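Manganese-dependent inorganic pyrophosphatase (Methanocaldococcus jannaschii, PDB 2EB0) hydrolyses inorganic diphosphate to two phosphates, using manganese ions held by its DHH domain. Local coordinates at residues B[104-115]-B[155-163]. Sequence-based numbering, arbitrary orientation.
Sequences KPVGSTATVIAE and TTTDLDKEM
Thr111 and Asp160 face each other where the first turns of helices 109-115 and 158-163 meet, the two axes coming within 9.6 Å at 65°, while the loops leading into them draw closest at Gly107 and Thr156. The buried Asp160 carboxylate joins both loops and both helices. Its OD1 accepts the hydroxyl of Thr111 at 2.6 Å from OG1, on the anti side and 23° out of the carboxylate plane. OD2 takes three donors: the backbone N of Gly107 on its syn side (2.9 Å from N to OD2), the backbone N of Thr157 at its anti lone pair, and Thr157 OG1 from above the plane. Thr157 stands at the N-cap position of helix 158-163, and both of its bonds tie it to Asp160 in the helix's first turn. With OG1 anti to the carbonyl carbon (chi1 -60°), Thr111 offers its hydroxyl to Asp160 and also accepts a hydrogen bond from Ser108 OG. An alanine in place of Asp160 would probably leave the backbone N atoms of Gly107 and Thr157 and the hydroxyls of Thr111 and Thr157 without the carboxylate they share, and so the loop at Gly107 without its tie to helix 158-163. Beside this polar knot, Leu159 slides CD2 against Thr111 CG2, a tight 3.4 Å, and directs CD1 to Val106 CG1 and the carboxylate end of Glu115. Further along, Met163 packs near Ala114 and Glu115. Two waters stitch the loops: one bridges the carbonyls of Pro105 and Thr155, the other Gly107 O and Thr155 OG1, which also bonds to Ser153. Behind Ser108 lies the dimanganese site: Thr109 bonds to the metal ligands Asp13 and Asp66, and Val106 O to His88. Helices 12-25 and 134-148 flank helix 109-118, which follows strand 100-103, the outermost of the parallel sheet within this chain, whereas helix 293-306 touches Thr155.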
ATOM      1  N   LYS B 104       7.400  -4.534  -0.560  1.00 27.12           N
ATOM      2  CA  LYS B 104       8.128  -4.846  -1.787  1.00 28.15           C
ATOM      3  C   LYS B 104       7.763  -6.267  -2.160  1.00 26.56           C
ATOM      4  O   LYS B 104       7.675  -7.134  -1.295  1.00 28.77           O
ATOM      5  CB  LYS B 104       9.647  -4.756  -1.581  1.00 24.30           C
ATOM      6  CG  LYS B 104      10.158  -3.359  -1.275  1.00 29.48           C
ATOM      7  CD  LYS B 104      11.663  -3.328  -0.989  1.00 31.28           C
ATOM      8  CE  LYS B 104      12.512  -3.075  -2.241  1.00 32.55           C
ATOM      9  NZ  LYS B 104      12.630  -4.241  -3.152  1.00 33.44           N
ATOM     10  N   PRO B 105       7.532  -6.528  -3.452  1.00 22.10           N
ATOM     11  CA  PRO B 105       7.182  -7.904  -3.808  1.00 18.42           C
ATOM     12  C   PRO B 105       8.398  -8.846  -3.827  1.00 20.82           C
ATOM     13  O   PRO B 105       8.790  -9.341  -4.880  1.00 21.72           O
ATOM     14  CB  PRO B 105       6.513  -7.750  -5.173  1.00 13.40           C
ATOM     15  CG  PRO B 105       7.248  -6.576  -5.783  1.00 16.91           C
ATOM     16  CD  PRO B 105       7.407  -5.611  -4.606  1.00 15.01           C
ATOM     17  N   VAL B 106       8.993  -9.087  -2.658  1.00 21.34           N
ATOM     18  CA  VAL B 106      10.140  -9.987  -2.546  1.00 21.70           C
ATOM     19  C   VAL B 106       9.756 -11.281  -1.823  1.00 22.87           C
ATOM     20  O   VAL B 106       8.585 -11.518  -1.533  1.00 23.24           O
ATOM     21  CB  VAL B 106      11.323  -9.339  -1.795  1.00 24.42           C
ATOM     22  CG1 VAL B 106      11.991  -8.305  -2.677  1.00 26.88           C
ATOM     23  CG2 VAL B 106      10.837  -8.700  -0.499  1.00 23.16           C
ATOM     24  N   GLY B 107      10.753 -12.109  -1.529  1.00 20.74           N
ATOM     25  CA  GLY B 107      10.489 -13.380  -0.881  1.00 18.06           C
ATOM     26  C   GLY B 107      10.007 -13.324   0.556  1.00 18.98           C
ATOM     27  O   GLY B 107       9.319 -14.238   1.009  1.00 18.04           O
ATOM     28  N   SER B 108      10.354 -12.270   1.284  1.00 18.51           N
ATOM     29  CA  SER B 108       9.934 -12.190   2.673  1.00 20.96           C
ATOM     30  C   SER B 108      10.010 -10.797   3.243  1.00 21.01           C
ATOM     31  O   SER B 108      10.721  -9.932   2.720  1.00 20.62           O
ATOM     32  CB  SER B 108      10.804 -13.096   3.545  1.00 23.42           C
ATOM     33  OG  SER B 108      12.086 -12.517   3.735  1.00 25.05           O
ATOM     34  N   THR B 109       9.286 -10.597   4.339  1.00 20.37           N
ATOM     35  CA  THR B 109       9.287  -9.314   5.020  1.00 21.78           C
ATOM     36  C   THR B 109      10.697  -9.073   5.569  1.00 22.91           C
ATOM     37  O   THR B 109      11.167  -7.932   5.636  1.00 24.18           O
ATOM     38  CB  THR B 109       8.273  -9.306   6.172  1.00 23.17           C
ATOM     39  OG1 THR B 109       6.965  -9.598   5.652  1.00 22.29           O
ATOM     40  CG2 THR B 109       8.259  -7.951   6.864  1.00 21.92           C
ATOM     41  N   ALA B 110      11.369 -10.161   5.942  1.00 20.54           N
ATOM     42  CA  ALA B 110      12.722 -10.085   6.481  1.00 20.44           C
ATOM     43  C   ALA B 110      13.676  -9.460   5.457  1.00 20.83           C
ATOM     44  O   ALA B 110      14.547  -8.667   5.816  1.00 23.77           O
ATOM     45  CB  ALA B 110      13.203 -11.484   6.881  1.00 22.54           C
ATOM     46  N   THR B 111      13.505  -9.822   4.186  1.00 16.95           N
ATOM     47  CA  THR B 111      14.322  -9.283   3.109  1.00 14.11           C
ATOM     48  C   THR B 111      14.192  -7.764   3.051  1.00 15.82           C
ATOM     49  O   THR B 111      15.190  -7.053   2.934  1.00 13.65           O
ATOM     50  CB  THR B 111      13.896  -9.863   1.742  1.00 17.43           C
ATOM     51  OG1 THR B 111      14.050 -11.281   1.765  1.00 17.53           O
ATOM     52  CG2 THR B 111      14.760  -9.298   0.609  1.00 14.91           C
ATOM     53  N   VAL B 112      12.959  -7.270   3.129  1.00 20.92           N
ATOM     54  CA  VAL B 112      12.697  -5.837   3.097  1.00 18.97           C
ATOM     55  C   VAL B 112      13.431  -5.107   4.226  1.00 21.03           C
ATOM     56  O   VAL B 112      14.040  -4.056   4.020  1.00 19.39           O
ATOM     57  CB  VAL B 112      11.197  -5.544   3.270  1.00 14.71           C
ATOM     58  CG1 VAL B 112      10.956  -4.038   3.232  1.00 12.50           C
ATOM     59  CG2 VAL B 112      10.406  -6.244   2.197  1.00 12.70           C
ATOM     60  N   ILE B 113      13.338  -5.664   5.428  1.00 24.67           N
ATOM     61  CA  ILE B 113      13.967  -5.072   6.600  1.00 23.98           C
ATOM     62  C   ILE B 113      15.486  -5.073   6.498  1.00 24.09           C
ATOM     63  O   ILE B 113      16.139  -4.082   6.836  1.00 26.22           O
ATOM     64  CB  ILE B 113      13.532  -5.818   7.879  1.00 16.39           C
ATOM     65  CG1 ILE B 113      12.027  -5.646   8.079  1.00 17.63           C
ATOM     66  CG2 ILE B 113      14.290  -5.283   9.095  1.00 15.89           C
ATOM     67  CD1 ILE B 113      11.469  -6.418   9.258  1.00 18.02           C
ATOM     68  N   ALA B 114      16.038  -6.184   6.022  1.00 22.33           N
ATOM     69  CA  ALA B 114      17.478  -6.326   5.883  1.00 23.08           C
ATOM     70  C   ALA B 114      18.035  -5.359   4.848  1.00 24.94           C
ATOM     71  O   ALA B 114      19.122  -4.790   5.034  1.00 22.91           O
ATOM     72  CB  ALA B 114      17.827  -7.766   5.498  1.00 14.02           C
ATOM     73  N   GLU B 115      17.302  -5.171   3.755  1.00 25.74           N
ATOM     74  CA  GLU B 115      17.772  -4.271   2.717  1.00 27.46           C
ATOM     75  C   GLU B 115      17.823  -2.858   3.262  1.00 28.12           C
ATOM     76  O   GLU B 115      18.720  -2.086   2.924  1.00 28.76           O
ATOM     77  CB  GLU B 115      16.873  -4.318   1.487  1.00 31.17           C
ATOM     78  CG  GLU B 115      17.232  -3.249   0.473  1.00 31.42           C
ATOM     79  CD  GLU B 115      16.392  -3.326  -0.776  1.00 34.97           C
ATOM     80  OE1 GLU B 115      15.159  -3.464  -0.652  1.00 35.23           O
ATOM     81  OE2 GLU B 115      16.965  -3.237  -1.884  1.00 38.68           O
ATOM     82  N   THR B 155       8.728 -16.501  -5.562  1.00 26.10           N
ATOM     83  CA  THR B 155       8.745 -15.176  -4.950  1.00 25.78           C
ATOM     84  C   THR B 155      10.207 -14.802  -4.728  1.00 25.73           C
ATOM     85  O   THR B 155      10.547 -13.631  -4.529  1.00 25.77           O
ATOM     86  CB  THR B 155       8.068 -15.155  -3.577  1.00 30.10           C
ATOM     87  OG1 THR B 155       8.626 -16.194  -2.758  1.00 30.66           O
ATOM     88  CG2 THR B 155       6.567 -15.331  -3.719  1.00 31.43           C
ATOM     89  N   THR B 156      11.069 -15.812  -4.756  1.00 19.43           N
ATOM     90  CA  THR B 156      12.490 -15.586  -4.561  1.00 18.72           C
ATOM     91  C   THR B 156      12.997 -14.617  -5.612  1.00 17.98           C
ATOM     92  O   THR B 156      12.714 -14.771  -6.795  1.00 19.55           O
ATOM     93  CB  THR B 156      13.307 -16.879  -4.703  1.00 20.99           C
ATOM     94  OG1 THR B 156      12.834 -17.862  -3.773  1.00 21.91           O
ATOM     95  CG2 THR B 156      14.779 -16.596  -4.442  1.00 17.35           C
ATOM     96  N   THR B 157      13.732 -13.609  -5.162  1.00 20.26           N
ATOM     97  CA  THR B 157      14.324 -12.616  -6.040  1.00 19.26           C
ATOM     98  C   THR B 157      15.812 -12.552  -5.696  1.00 20.33           C
ATOM     99  O   THR B 157      16.260 -13.125  -4.685  1.00 17.39           O
ATOM    100  CB  THR B 157      13.699 -11.214  -5.838  1.00 27.22           C
ATOM    101  OG1 THR B 157      13.926 -10.776  -4.495  1.00 28.18           O
ATOM    102  CG2 THR B 157      12.204 -11.244  -6.119  1.00 28.27           C
ATOM    103  N   ASP B 158      16.574 -11.865  -6.543  1.00 22.65           N
ATOM    104  CA  ASP B 158      18.014 -11.728  -6.344  1.00 24.44           C
ATOM    105  C   ASP B 158      18.274 -11.071  -5.004  1.00 22.46           C
ATOM    106  O   ASP B 158      19.222 -11.419  -4.311  1.00 25.75           O
ATOM    107  CB  ASP B 158      18.634 -10.883  -7.466  1.00 37.72           C
ATOM    108  CG  ASP B 158      18.682 -11.617  -8.799  1.00 42.31           C
ATOM    109  OD1 ASP B 158      19.081 -10.995  -9.805  1.00 44.71           O
ATOM    110  OD2 ASP B 158      18.330 -12.816  -8.844  1.00 46.00           O
ATOM    111  N   LEU B 159      17.411 -10.131  -4.640  1.00 24.33           N
ATOM    112  CA  LEU B 159      17.548  -9.421  -3.376  1.00 24.71           C
ATOM    113  C   LEU B 159      17.527 -10.425  -2.225  1.00 23.03           C
ATOM    114  O   LEU B 159      18.354 -10.355  -1.322  1.00 23.49           O
ATOM    115  CB  LEU B 159      16.408  -8.402  -3.204  1.00 20.24           C
ATOM    116  CG  LEU B 159      16.656  -7.213  -2.267  1.00 23.33           C
ATOM    117  CD1 LEU B 159      15.343  -6.473  -1.996  1.00 23.06           C
ATOM    118  CD2 LEU B 159      17.245  -7.690  -0.964  1.00 27.07           C
ATOM    119  N   ASP B 160      16.577 -11.355  -2.261  1.00 14.83           N
ATOM    120  CA  ASP B 160      16.464 -12.365  -1.219  1.00 16.75           C
ATOM    121  C   ASP B 160      17.798 -13.104  -1.038  1.00 17.27           C
ATOM    122  O   ASP B 160      18.281 -13.276   0.082  1.00 17.42           O
ATOM    123  CB  ASP B 160      15.349 -13.365  -1.566  1.00 17.88           C
ATOM    124  CG  ASP B 160      13.954 -12.719  -1.576  1.00 21.34           C
ATOM    125  OD1 ASP B 160      13.435 -12.361  -0.489  1.00 19.04           O
ATOM    126  OD2 ASP B 160      13.373 -12.562  -2.671  1.00 22.01           O
ATOM    127  N   LYS B 161      18.397 -13.524  -2.141  1.00 27.05           N
ATOM    128  CA  LYS B 161      19.663 -14.249  -2.079  1.00 29.22           C
ATOM    129  C   LYS B 161      20.795 -13.355  -1.585  1.00 28.30           C
ATOM    130  O   LYS B 161      21.584 -13.754  -0.735  1.00 30.74           O
ATOM    131  CB  LYS B 161      20.019 -14.813  -3.456  1.00 33.36           C
ATOM    132  CG  LYS B 161      18.975 -15.743  -4.040  1.00 34.76           C
ATOM    133  CD  LYS B 161      19.563 -16.540  -5.182  1.00 36.46           C
ATOM    134  CE  LYS B 161      18.512 -17.349  -5.915  1.00 39.82           C
ATOM    135  NZ  LYS B 161      17.607 -16.485  -6.724  1.00 42.59           N
ATOM    136  N   GLU B 162      20.860 -12.144  -2.123  1.00 25.86           N
ATOM    137  CA  GLU B 162      21.897 -11.182  -1.755  1.00 26.40           C
ATOM    138  C   GLU B 162      21.850 -10.895  -0.257  1.00 25.99           C
ATOM    139  O   GLU B 162      22.873 -10.854   0.424  1.00 26.43           O
ATOM    140  CB  GLU B 162      21.691  -9.893  -2.547  1.00 50.36           C
ATOM    141  CG  GLU B 162      22.638  -8.771  -2.188  1.00 57.48           C
ATOM    142  CD  GLU B 162      22.308  -7.483  -2.922  1.00 60.57           C
ATOM    143  OE1 GLU B 162      23.000  -6.469  -2.683  1.00 61.35           O
ATOM    144  OE2 GLU B 162      21.357  -7.488  -3.738  1.00 62.11           O
ATOM    145  N   MET B 163      20.642 -10.715   0.255  1.00 27.88           N
ATOM    146  CA  MET B 163      20.462 -10.431   1.661  1.00 25.89           C
ATOM    147  C   MET B 163      20.804 -11.639   2.526  1.00 24.86           C
ATOM    148  O   MET B 163      21.433 -11.497   3.574  1.00 25.36           O
ATOM    149  CB  MET B 163      19.031  -9.962   1.905  1.00 19.72           C
ATOM    150  CG  MET B 163      18.974  -8.708   2.743  1.00 24.40           C
ATOM    151  SD  MET B 163      19.524  -7.137   1.987  1.00 20.62           S
ATOM    152  CE  MET B 163      20.945  -7.574   0.981  1.00 20.08           C
TER
HETATM  153  O   HOH W   1       8.472 -11.981  -5.434  1.00 35.38           O
HETATM  154  O   HOH W   2       7.328 -15.642  -0.402  1.00 38.76           O